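NAD(P)H-FMN oxidoreductase (Bacillus subtilis, PDB 5LVA) binds FMN in a flavodoxin-like fold and probably acts as an NAD(P)H-dependent flavin or quinone reductase. Local coordinates at residues F62-Y67 with P73-W78; S15-A20 with A104-A109; E48-L53 with D80-Y85. One frame throughout, in Å; residues are numbered along the deposited sequence.

Interaction 1. Residues F62-Y67 with P73-W78; sequences FQFPLY and PLLKKW. With FMN (flavin mononucleotide), chain C.
Leu75 sits against Phe62 and Phe64, joining helix 73-82 to strand 59-65, the first two elements of a beta-alpha-beta unit in the flavodoxin-like fold. Strand 62-65 and helix 73-78 run roughly antiparallel, at 148°, and the buried part is wholly apolar. With its CG anti to the backbone N (chi1 172°), Leu75 spreads one methyl to each ring: CD1 lies 3.5 Å from CD2 of Phe62, and CD2 lies 3.7 Å from CD1 of Phe64. One helical turn on, Trp78 takes the edge of Phe62 against its face in an offset edge-to-face pair, planes at 76°, CE2 of Phe62 3.8 Å from CZ3 of Trp78. The indole nitrogen turns elsewhere, to Glu50. The far side of the helix is looser: Lys76 reaches solvent, where its amine pairs with Asp80. Pro73 is exposed too. Farther along the other segment, Leu66 and Tyr67 meet the flavin. The ring of Tyr67 has methyl C7M of FMN over one face, 4.0 Å above the plane and offset toward the rim, and the backbone O of Leu66 accepts a 2.8 Å hydrogen bond from ribityl O2' of FMN.

Interaction 2. Residues S15-A20 with A104-A109; sequences SVVNRA and AVSAGA. With FMN (flavin mononucleotide), chain C.
Phosphate oxygen O3P of FMN is gripped by Asn18, whose amide also reaches across to Ser106, and by Ser15. The backbone N of Asn18 donates to O3P over 2.9 Å, Ser15 OG adds a bond, and the amide ND2 of Asn18 a third, though its modelled length is too short to be relied on. The neighbouring O2P takes the N-H groups of Val16 and Val17, the second at 2.7 Å. The phosphate thus sits at the first turn of helix 17-23, where the helix end is likely to stabilise its charge.

Asn18 has its CG anti to the carbonyl carbon (chi1 -82°), which turns the amide toward the phosphate and strand 100-106. There ND2 makes a weak bond, 3.1 Å and 131°, to OG of Ser106, and that hydroxyl shares a 2.8 Å hydrogen bond with ribityl O4' of FMN. The other end of the amide, OD1, is held by Gln63 and by a water that also bonds weakly to the backbone O of Ala104. Beside this polar link, CG1 of Val17 packs 4.0 Å from CB of Ser106.

Past the strand the backbone turns to the isoalloxazine. Gly108 N donates to FMN N1, and Ala109 N points almost straight at FMN O2, 3.0 Å and 169°. A phosphate held by the loop and first turn of a helix, with the flavin edge bound by the loop that follows another parallel strand, 100-106, is the FMN site of the flavodoxin-like fold.

Interaction 3. Residues E48-L53 with D80-Y85; sequences EKEQKL and DHVLLY
Gln51 and Val82 mark the closest approach of the two backbones, CA to CA 6.5 Å, where helix 47-56 meets the last turn of helix 73-82. Both belong to the helices that cover the parallel sheet of the flavodoxin-like fold, and the second ends here: Leu83 leaves helical geometry at the centre of an inverse gamma turn.

One hydrogen bond carries the polar part. Gln51 holds its CG anti to the carbonyl carbon (chi1 -79°) and runs extended beyond it, which brings the amide alongside Val82 in the opposite sense to the valine side chain. NE2 of Gln51 then donates to the backbone O of Val82 over 3.1 Å. The bond is nearly straight at 172°, lies in the carbonyl plane, and its acceptor is only 3° out of the plane of the amide, so both flat groups are well turned for it.

Beside that bond the contact is aliphatic. CG1 of Val82 rests 3.9 Å from CG of Gln51, while CG2 of Val82 meets CB of Glu50, also at 3.9 Å, the two side chains crossing at about a right angle. The chain of Glu50 turns about CB-CG and takes its carboxylate away from Val82, to the hydroxyl of Tyr40 and the guanidinium of Arg34. With an alanine at Gln51, the backbone O of Val82 is likely to lose this side-chain donor, and CG1 of Val82 its contact with CG. Toward the solvent side the contact thins out to Leu84, whose CD1 stands 4.2 Å from NE2 of Gln51.

In the fold
Interactions 1 and 2 are buried and lie on neighbouring strands of one parallel sheet: Phe62 O meets Ala104 N, and Leu66 N meets Ser106 O, both probably hydrogen-bonded. Both touch FMN, but interaction 1 is mainly aromatic and aliphatic packing whereas interaction 2 is mainly polar, built around a phosphate. Interaction 3 is only partly buried, lies away from the flavin, and combines one amide bond with a little valine packing. It shares helix 73-82 with interaction 1, and the indole of that helix links the two contacts. Interactions 2 and 3 do not touch: their centres lie about 26 Å apart, on opposite sides of the centre of the chain.

Interaction 1. Residues F62-Y67 with P73-W78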
loop_
_atom_site.group_PDB
_atom_site.type_symbol
_atom_site.label_atom_id
_atom_site.label_comp_id
_atom_site.label_asym_id
_atom_site.label_seq_id
_atom_site.Cartn_x
_atom_site.Cartn_y
_atom_site.Cartn_z
ATOM N N PHE A 62 1.748 1.699 0.090
ATOM C CA PHE A 62 1.675 0.257 -0.081
ATOM C C PHE A 62 0.307 -0.113 -0.632
ATOM O O PHE A 62 -0.704 0.055 0.043
ATOM C CB PHE A 62 1.947 -0.458 1.240
ATOM C CG PHE A 62 3.300 -0.160 1.822
ATOM C CD1 PHE A 62 3.499 0.954 2.622
ATOM C CD2 PHE A 62 4.375 -0.985 1.560
ATOM C CE1 PHE A 62 4.748 1.232 3.154
ATOM C CE2 PHE A 62 5.626 -0.713 2.079
ATOM C CZ PHE A 62 5.811 0.394 2.885
ATOM N N GLN A 63 0.279 -0.584 -1.877
ATOM C CA GLN A 63 -0.965 -0.929 -2.544
ATOM C C GLN A 63 -1.082 -2.430 -2.695
ATOM O O GLN A 63 -0.197 -3.065 -3.243
ATOM C CB GLN A 63 -1.054 -0.255 -3.907
ATOM C CG GLN A 63 -2.371 -0.483 -4.615
ATOM C CD GLN A 63 -2.425 0.118 -6.009
ATOM O OE1 GLN A 63 -1.748 1.091 -6.316
ATOM N NE2 GLN A 63 -3.252 -0.461 -6.855
ATOM N N PHE A 64 -2.177 -3.001 -2.210
ATOM C CA PHE A 64 -2.356 -4.439 -2.278
ATOM C C PHE A 64 -3.805 -4.812 -2.110
ATOM O O PHE A 64 -4.592 -4.007 -1.654
ATOM C CB PHE A 64 -1.498 -5.142 -1.217
ATOM C CG PHE A 64 -1.711 -4.649 0.201
ATOM C CD1 PHE A 64 -0.960 -3.603 0.706
ATOM C CD2 PHE A 64 -2.636 -5.262 1.035
ATOM C CE1 PHE A 64 -1.139 -3.175 1.986
ATOM C CE2 PHE A 64 -2.816 -4.835 2.315
ATOM C CZ PHE A 64 -2.073 -3.790 2.797
ATOM N N PRO A 65 -4.179 -6.025 -2.527
ATOM C CA PRO A 65 -5.510 -6.499 -2.163
ATOM C C PRO A 65 -5.495 -7.053 -0.750
ATOM O O PRO A 65 -4.475 -7.586 -0.322
ATOM C CB PRO A 65 -5.780 -7.603 -3.181
ATOM C CG PRO A 65 -4.442 -8.135 -3.488
ATOM C CD PRO A 65 -3.529 -6.934 -3.489
ATOM N N LEU A 66 -6.609 -6.923 -0.043
ATOM C CA LEU A 66 -6.756 -7.521 1.264
ATOM C C LEU A 66 -6.893 -9.021 1.136
ATOM O O LEU A 66 -7.897 -9.519 0.636
ATOM C CB LEU A 66 -7.975 -6.956 1.989
ATOM C CG LEU A 66 -8.039 -7.157 3.497
ATOM C CD1 LEU A 66 -6.953 -6.333 4.144
ATOM C CD2 LEU A 66 -9.394 -6.770 4.014
ATOM N N TYR A 67 -5.870 -9.724 1.601
ATOM C CA TYR A 67 -5.854 -11.170 1.640
ATOM C C TYR A 67 -5.827 -11.620 3.080
ATOM O O TYR A 67 -4.882 -11.300 3.788
ATOM C CB TYR A 67 -4.629 -11.733 0.922
ATOM C CG TYR A 67 -4.647 -11.680 -0.579
ATOM C CD1 TYR A 67 -5.784 -11.294 -1.285
ATOM C CD2 TYR A 67 -3.529 -12.038 -1.296
ATOM C CE1 TYR A 67 -5.787 -11.262 -2.659
ATOM C CE2 TYR A 67 -3.525 -12.009 -2.660
ATOM C CZ TYR A 67 -4.646 -11.625 -3.349
ATOM O OH TYR A 67 -4.589 -11.612 -4.738
ATOM N N PRO A 73 1.926 -12.158 0.606
ATOM C CA PRO A 73 3.135 -12.401 1.394
ATOM C C PRO A 73 4.398 -11.662 0.942
ATOM O O PRO A 73 5.332 -11.561 1.727
ATOM C CB PRO A 73 3.329 -13.923 1.289
ATOM C CG PRO A 73 2.358 -14.410 0.344
ATOM C CD PRO A 73 1.314 -13.403 0.115
ATOM N N LEU A 74 4.445 -11.132 -0.268
ATOM C CA LEU A 74 5.665 -10.470 -0.722
ATOM C C LEU A 74 5.888 -9.150 0.017
ATOM O O LEU A 74 7.022 -8.728 0.232
ATOM C CB LEU A 74 5.622 -10.235 -2.228
ATOM C CG LEU A 74 6.878 -9.578 -2.796
ATOM C CD1 LEU A 74 8.119 -10.363 -2.413
ATOM C CD2 LEU A 74 6.776 -9.385 -4.287
ATOM N N LEU A 75 4.802 -8.508 0.423
ATOM C CA LEU A 75 4.907 -7.304 1.235
ATOM C C LEU A 75 5.467 -7.624 2.616
ATOM O O LEU A 75 6.342 -6.919 3.103
ATOM C CB LEU A 75 3.559 -6.605 1.354
ATOM C CG LEU A 75 3.496 -5.427 2.337
ATOM C CD1 LEU A 75 4.621 -4.440 2.109
ATOM C CD2 LEU A 75 2.164 -4.726 2.235
ATOM N N LYS A 76 4.983 -8.695 3.233
ATOM C CA LYS A 76 5.516 -9.127 4.524
ATOM C C LYS A 76 7.020 -9.392 4.455
ATOM O O LYS A 76 7.773 -8.976 5.335
ATOM C CB LYS A 76 4.801 -10.385 5.018
ATOM C CG LYS A 76 5.065 -10.652 6.487
ATOM C CD LYS A 76 4.800 -9.387 7.282
ATOM C CE LYS A 76 5.417 -9.410 8.650
ATOM N NZ LYS A 76 6.886 -9.362 8.707
ATOM N N LYS A 77 7.438 -10.092 3.402
ATOM C CA LYS A 77 8.847 -10.331 3.125
ATOM C C LYS A 77 9.609 -9.039 2.850
ATOM O O LYS A 77 10.752 -8.880 3.268
ATOM C CB LYS A 77 8.990 -11.275 1.937
ATOM C CG LYS A 77 10.393 -11.732 1.681
ATOM C CD LYS A 77 10.415 -12.725 0.554
ATOM C CE LYS A 77 9.892 -14.059 0.997
ATOM N NZ LYS A 77 10.023 -15.058 -0.104
ATOM N N TRP A 78 8.963 -8.114 2.150
ATOM C CA TRP A 78 9.540 -6.800 1.919
ATOM C C TRP A 78 9.840 -6.059 3.220
ATOM O O TRP A 78 10.921 -5.506 3.381
ATOM C CB TRP A 78 8.610 -5.960 1.055
ATOM C CG TRP A 78 9.218 -4.704 0.542
ATOM C CD1 TRP A 78 9.777 -4.514 -0.686
ATOM C CD2 TRP A 78 9.320 -3.451 1.228
ATOM N NE1 TRP A 78 10.226 -3.229 -0.803
ATOM C CE2 TRP A 78 9.955 -2.553 0.357
ATOM C CE3 TRP A 78 8.933 -3.000 2.493
ATOM C CZ2 TRP A 78 10.214 -1.230 0.708
ATOM C CZ3 TRP A 78 9.198 -1.690 2.841
ATOM C CH2 TRP A 78 9.826 -0.821 1.950
HETATM N N1 FMN C . -11.621 -9.757 0.808
HETATM C C2 FMN C . -11.953 -9.261 2.054
HETATM O O2 FMN C . -12.796 -8.378 2.166
HETATM N N3 FMN C . -11.340 -9.739 3.185
HETATM C C4 FMN C . -10.397 -10.723 3.098
HETATM O O4 FMN C . -9.872 -11.115 4.134
HETATM C C4A FMN C . -10.058 -11.238 1.842
HETATM N N5 FMN C . -9.113 -12.224 1.725
HETATM C C5A FMN C . -8.771 -12.733 0.495
HETATM C C6 FMN C . -7.809 -13.728 0.414
HETATM C C7 FMN C . -7.428 -14.253 -0.802
HETATM C C7M FMN C . -6.379 -15.331 -0.850
HETATM C C8 FMN C . -8.038 -13.772 -1.962
HETATM C C8M FMN C . -7.658 -14.309 -3.309
HETATM C C9 FMN C . -9.005 -12.778 -1.877
HETATM C C9A FMN C . -9.370 -12.244 -0.653
HETATM N N10 FMN C . -10.337 -11.251 -0.551
HETATM C C10 FMN C . -10.672 -10.749 0.697
HETATM C "C1'" FMN C . -10.973 -10.676 -1.786
HETATM C "C2'" FMN C . -9.953 -9.607 -2.252
HETATM O "O2'" FMN C . -9.743 -8.618 -1.250
HETATM C "C3'" FMN C . -10.210 -8.976 -3.631
HETATM O "O3'" FMN C . -10.074 -10.033 -4.549
HETATM C "C4'" FMN C . -9.192 -7.859 -3.929
HETATM O "O4'" FMN C . -9.260 -6.917 -2.903
HETATM C "C5'" FMN C . -9.320 -7.022 -5.196
HETATM O "O5'" FMN C . -8.874 -7.761 -6.300
HETATM P P FMN C . -7.948 -7.274 -7.525
HETATM O O1P FMN C . -7.017 -8.420 -7.680
HETATM O O2P FMN C . -8.821 -7.060 -8.714
HETATM O O3P FMN C . -7.111 -6.061 -7.324
#

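Interaction 2. Residues S15-A20 with A104-A109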
loop_
_atom_site.group_PDB
_atom_site.type_symbol
_atom_site.label_atom_id
_atom_site.label_comp_id
_atom_site.label_asym_id
_atom_site.label_seq_id
_atom_site.Cartn_x
_atom_site.Cartn_y
_atom_site.Cartn_z
ATOM N N SER A 15 -5.387 -9.051 -12.374
ATOM C CA SER A 15 -6.027 -8.125 -11.442
ATOM C C SER A 15 -7.108 -7.324 -12.129
ATOM O O SER A 15 -6.942 -6.927 -13.272
ATOM C CB SER A 15 -4.989 -7.166 -10.835
ATOM O OG SER A 15 -5.596 -6.082 -10.144
ATOM N N VAL A 16 -8.208 -7.074 -11.436
ATOM C CA VAL A 16 -9.211 -6.171 -11.962
ATOM C C VAL A 16 -9.119 -4.802 -11.304
ATOM O O VAL A 16 -8.934 -3.802 -11.989
ATOM C CB VAL A 16 -10.635 -6.743 -11.794
ATOM C CG1 VAL A 16 -11.669 -5.680 -12.024
ATOM C CG2 VAL A 16 -10.848 -7.876 -12.762
ATOM N N VAL A 17 -9.232 -4.766 -9.976
ATOM C CA VAL A 17 -9.332 -3.511 -9.232
ATOM C C VAL A 17 -8.013 -2.760 -9.127
ATOM O O VAL A 17 -7.920 -1.586 -9.474
ATOM C CB VAL A 17 -9.851 -3.744 -7.808
ATOM C CG1 VAL A 17 -9.929 -2.416 -7.046
ATOM C CG2 VAL A 17 -11.195 -4.431 -7.844
ATOM N N ASN A 18 -6.991 -3.440 -8.633
ATOM C CA ASN A 18 -5.697 -2.814 -8.446
ATOM C C ASN A 18 -5.077 -2.381 -9.749
ATOM O O ASN A 18 -4.405 -1.353 -9.812
ATOM C CB ASN A 18 -4.773 -3.756 -7.704
ATOM C CG ASN A 18 -5.005 -3.711 -6.215
ATOM O OD1 ASN A 18 -4.504 -2.826 -5.532
ATOM N ND2 ASN A 18 -5.788 -4.645 -5.709
ATOM N N ARG A 19 -5.332 -3.157 -10.793
ATOM C CA ARG A 19 -4.907 -2.808 -12.142
ATOM C C ARG A 19 -5.505 -1.462 -12.573
ATOM O O ARG A 19 -4.802 -0.577 -13.057
ATOM C CB ARG A 19 -5.312 -3.918 -13.104
ATOM C CG ARG A 19 -4.913 -3.697 -14.534
ATOM C CD ARG A 19 -3.443 -3.395 -14.642
ATOM N NE ARG A 19 -2.924 -3.753 -15.953
ATOM C CZ ARG A 19 -1.637 -3.713 -16.282
ATOM N NH1 ARG A 19 -0.737 -3.315 -15.385
ATOM N NH2 ARG A 19 -1.250 -4.060 -17.510
ATOM N N ALA A 20 -6.805 -1.313 -12.370
ATOM C CA ALA A 20 -7.498 -0.075 -12.694
ATOM C C ALA A 20 -6.975 1.112 -11.892
ATOM O O ALA A 20 -6.890 2.229 -12.396
ATOM C CB ALA A 20 -8.977 -0.232 -12.459
ATOM N N ALA A 104 -3.041 1.571 0.570
ATOM C CA ALA A 104 -4.180 1.569 -0.343
ATOM C C ALA A 104 -4.608 0.134 -0.550
ATOM O O ALA A 104 -3.889 -0.643 -1.140
ATOM C CB ALA A 104 -3.831 2.234 -1.668
ATOM N N VAL A 105 -5.778 -0.224 -0.057
ATOM C CA VAL A 105 -6.140 -1.623 0.009
ATOM C C VAL A 105 -7.543 -1.833 -0.531
ATOM O O VAL A 105 -8.439 -1.022 -0.334
ATOM C CB VAL A 105 -6.016 -2.155 1.466
ATOM C CG1 VAL A 105 -6.917 -1.379 2.415
ATOM C CG2 VAL A 105 -6.319 -3.630 1.542
ATOM N N SER A 106 -7.715 -2.911 -1.269
ATOM C CA SER A 106 -9.011 -3.247 -1.801
ATOM C C SER A 106 -9.543 -4.481 -1.080
ATOM O O SER A 106 -8.787 -5.388 -0.754
ATOM C CB SER A 106 -8.917 -3.481 -3.306
ATOM O OG SER A 106 -8.007 -4.523 -3.579
ATOM N N ALA A 107 -10.842 -4.520 -0.819
ATOM C CA ALA A 107 -11.397 -5.655 -0.098
ATOM C C ALA A 107 -12.641 -6.176 -0.782
ATOM O O ALA A 107 -13.440 -5.404 -1.284
ATOM C CB ALA A 107 -11.701 -5.273 1.339
ATOM N N GLY A 108 -12.794 -7.495 -0.798
ATOM C CA GLY A 108 -13.939 -8.121 -1.426
ATOM C C GLY A 108 -15.261 -7.841 -0.740
ATOM O O GLY A 108 -16.277 -7.621 -1.395
ATOM N N ALA A 109 -15.240 -7.834 0.585
ATOM C CA ALA A 109 -16.449 -7.699 1.379
ATOM C C ALA A 109 -16.978 -6.264 1.369
ATOM O O ALA A 109 -16.254 -5.323 1.044
ATOM C CB ALA A 109 -16.178 -8.174 2.789
HETATM N N1 FMN C . -11.621 -9.757 0.808
HETATM C C2 FMN C . -11.953 -9.261 2.054
HETATM O O2 FMN C . -12.796 -8.378 2.166
HETATM N N3 FMN C . -11.340 -9.739 3.185
HETATM C C4 FMN C . -10.397 -10.723 3.098
HETATM O O4 FMN C . -9.872 -11.115 4.134
HETATM C C4A FMN C . -10.058 -11.238 1.842
HETATM N N5 FMN C . -9.113 -12.224 1.725
HETATM C C5A FMN C . -8.771 -12.733 0.495
HETATM C C6 FMN C . -7.809 -13.728 0.414
HETATM C C7 FMN C . -7.428 -14.253 -0.802
HETATM C C7M FMN C . -6.379 -15.331 -0.850
HETATM C C8 FMN C . -8.038 -13.772 -1.962
HETATM C C8M FMN C . -7.658 -14.309 -3.309
HETATM C C9 FMN C . -9.005 -12.778 -1.877
HETATM C C9A FMN C . -9.370 -12.244 -0.653
HETATM N N10 FMN C . -10.337 -11.251 -0.551
HETATM C C10 FMN C . -10.672 -10.749 0.697
HETATM C "C1'" FMN C . -10.973 -10.676 -1.786
HETATM C "C2'" FMN C . -9.953 -9.607 -2.252
HETATM O "O2'" FMN C . -9.743 -8.618 -1.250
HETATM C "C3'" FMN C . -10.210 -8.976 -3.631
HETATM O "O3'" FMN C . -10.074 -10.033 -4.549
HETATM C "C4'" FMN C . -9.192 -7.859 -3.929
HETATM O "O4'" FMN C . -9.260 -6.917 -2.903
HETATM C "C5'" FMN C . -9.320 -7.022 -5.196
HETATM O "O5'" FMN C . -8.874 -7.761 -6.300
HETATM P P FMN C . -7.948 -7.274 -7.525
HETATM O O1P FMN C . -7.017 -8.420 -7.680
HETATM O O2P FMN C . -8.821 -7.060 -8.714
HETATM O O3P FMN C . -7.111 -6.061 -7.324
HETATM O O HOH W 1 -5.592 -1.186 -3.818
#

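Interaction 3. Residues E48-L53 with D80-Y85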
loop_
_atom_site.group_PDB
_atom_site.type_symbol
_atom_site.label_atom_id
_atom_site.label_comp_id
_atom_site.label_asym_id
_atom_site.label_seq_id
_atom_site.Cartn_x
_atom_site.Cartn_y
_atom_site.Cartn_z
ATOM N N GLU A 48 18.975 -3.082 -1.192
ATOM C CA GLU A 48 19.574 -1.768 -1.354
ATOM C C GLU A 48 18.787 -0.924 -2.336
ATOM O O GLU A 48 18.609 0.269 -2.130
ATOM C CB GLU A 48 21.032 -1.893 -1.806
ATOM C CG GLU A 48 21.754 -0.573 -1.882
ATOM C CD GLU A 48 23.209 -0.716 -2.223
ATOM O OE1 GLU A 48 23.576 -1.743 -2.819
ATOM O OE2 GLU A 48 23.986 0.207 -1.922
ATOM N N LYS A 49 18.313 -1.555 -3.399
ATOM C CA LYS A 49 17.501 -0.885 -4.401
ATOM C C LYS A 49 16.235 -0.316 -3.782
ATOM O O LYS A 49 15.899 0.847 -3.998
ATOM C CB LYS A 49 17.138 -1.852 -5.530
ATOM C CG LYS A 49 16.335 -1.211 -6.660
ATOM C CD LYS A 49 15.835 -2.246 -7.655
ATOM C CE LYS A 49 14.822 -1.633 -8.604
ATOM N NZ LYS A 49 14.138 -2.666 -9.449
ATOM N N GLU A 50 15.546 -1.147 -3.007
ATOM C CA GLU A 50 14.325 -0.751 -2.326
ATOM C C GLU A 50 14.578 0.379 -1.340
ATOM O O GLU A 50 13.881 1.387 -1.357
ATOM C CB GLU A 50 13.714 -1.942 -1.604
ATOM C CG GLU A 50 13.467 -3.131 -2.477
ATOM C CD GLU A 50 12.537 -2.827 -3.614
ATOM O OE1 GLU A 50 11.519 -2.151 -3.396
ATOM O OE2 GLU A 50 12.833 -3.265 -4.737
ATOM N N GLN A 51 15.575 0.203 -0.482
ATOM C CA GLN A 51 15.980 1.253 0.441
ATOM C C GLN A 51 16.229 2.569 -0.272
ATOM O O GLN A 51 15.736 3.599 0.154
ATOM C CB GLN A 51 17.231 0.845 1.212
ATOM C CG GLN A 51 16.948 -0.096 2.363
ATOM C CD GLN A 51 18.192 -0.499 3.098
ATOM O OE1 GLN A 51 19.298 -0.103 2.737
ATOM N NE2 GLN A 51 18.028 -1.300 4.128
ATOM N N LYS A 52 16.983 2.527 -1.366
ATOM C CA LYS A 52 17.361 3.735 -2.093
ATOM C C LYS A 52 16.172 4.446 -2.703
ATOM O O LYS A 52 16.175 5.660 -2.855
ATOM C CB LYS A 52 18.360 3.405 -3.189
ATOM C CG LYS A 52 19.804 3.388 -2.769
ATOM C CD LYS A 52 20.649 2.942 -3.954
ATOM C CE LYS A 52 21.939 3.717 -4.044
ATOM N NZ LYS A 52 21.714 5.170 -3.771
ATOM N N LEU A 53 15.155 3.684 -3.065
ATOM C CA LEU A 53 13.960 4.274 -3.640
ATOM C C LEU A 53 13.130 4.963 -2.575
ATOM O O LEU A 53 12.632 6.061 -2.798
ATOM C CB LEU A 53 13.132 3.216 -4.369
ATOM C CG LEU A 53 13.704 2.872 -5.739
ATOM C CD1 LEU A 53 13.071 1.620 -6.333
ATOM C CD2 LEU A 53 13.525 4.047 -6.652
ATOM N N ASP A 80 10.214 -7.346 6.244
ATOM C CA ASP A 80 11.223 -8.094 6.970
ATOM C C ASP A 80 12.610 -7.845 6.435
ATOM O O ASP A 80 13.557 -7.679 7.208
ATOM C CB ASP A 80 10.923 -9.593 6.915
ATOM C CG ASP A 80 9.736 -9.977 7.754
ATOM O OD1 ASP A 80 9.184 -9.091 8.433
ATOM O OD2 ASP A 80 9.347 -11.160 7.737
ATOM N N HIS A 81 12.732 -7.824 5.111
ATOM C CA HIS A 81 14.036 -7.811 4.478
ATOM C C HIS A 81 14.581 -6.416 4.241
ATOM O O HIS A 81 15.794 -6.224 4.240
ATOM C CB HIS A 81 13.979 -8.568 3.162
ATOM C CG HIS A 81 13.826 -10.042 3.328
ATOM N ND1 HIS A 81 14.170 -10.942 2.346
ATOM C CD2 HIS A 81 13.360 -10.777 4.365
ATOM C CE1 HIS A 81 13.927 -12.166 2.770
ATOM N NE2 HIS A 81 13.433 -12.094 3.991
ATOM N N VAL A 82 13.694 -5.445 4.050
ATOM C CA VAL A 82 14.130 -4.096 3.716
ATOM C C VAL A 82 14.319 -3.198 4.942
ATOM O O VAL A 82 15.303 -2.462 5.021
ATOM C CB VAL A 82 13.147 -3.432 2.730
ATOM C CG1 VAL A 82 13.553 -2.001 2.432
ATOM C CG2 VAL A 82 13.080 -4.232 1.432
ATOM N N LEU A 83 13.405 -3.273 5.908
ATOM C CA LEU A 83 13.464 -2.404 7.090
ATOM C C LEU A 83 14.479 -2.866 8.138
ATOM O O LEU A 83 14.130 -3.495 9.122
ATOM C CB LEU A 83 12.082 -2.298 7.724
ATOM C CG LEU A 83 10.964 -1.832 6.794
ATOM C CD1 LEU A 83 9.646 -1.996 7.472
ATOM C CD2 LEU A 83 11.160 -0.391 6.390
ATOM N N LEU A 84 15.741 -2.515 7.927
ATOM C CA LEU A 84 16.820 -3.081 8.728
ATOM C C LEU A 84 17.405 -2.133 9.773
ATOM O O LEU A 84 17.283 -0.911 9.666
ATOM C CB LEU A 84 17.935 -3.573 7.812
ATOM C CG LEU A 84 17.538 -4.667 6.825
ATOM C CD1 LEU A 84 18.717 -5.022 5.953
ATOM C CD2 LEU A 84 17.048 -5.890 7.542
ATOM N N TYR A 85 18.028 -2.737 10.783
ATOM C CA TYR A 85 18.715 -2.021 11.837
ATOM C C TYR A 85 19.737 -1.082 11.228
ATOM O O TYR A 85 20.470 -1.464 10.347
ATOM C CB TYR A 85 19.394 -3.003 12.802
ATOM C CG TYR A 85 20.028 -2.322 13.992
ATOM C CD1 TYR A 85 21.281 -1.727 13.901
ATOM C CD2 TYR A 85 19.357 -2.242 15.204
ATOM C CE1 TYR A 85 21.846 -1.083 14.979
ATOM C CE2 TYR A 85 19.916 -1.609 16.283
ATOM C CZ TYR A 85 21.158 -1.034 16.167
ATOM O OH TYR A 85 21.711 -0.404 17.258
#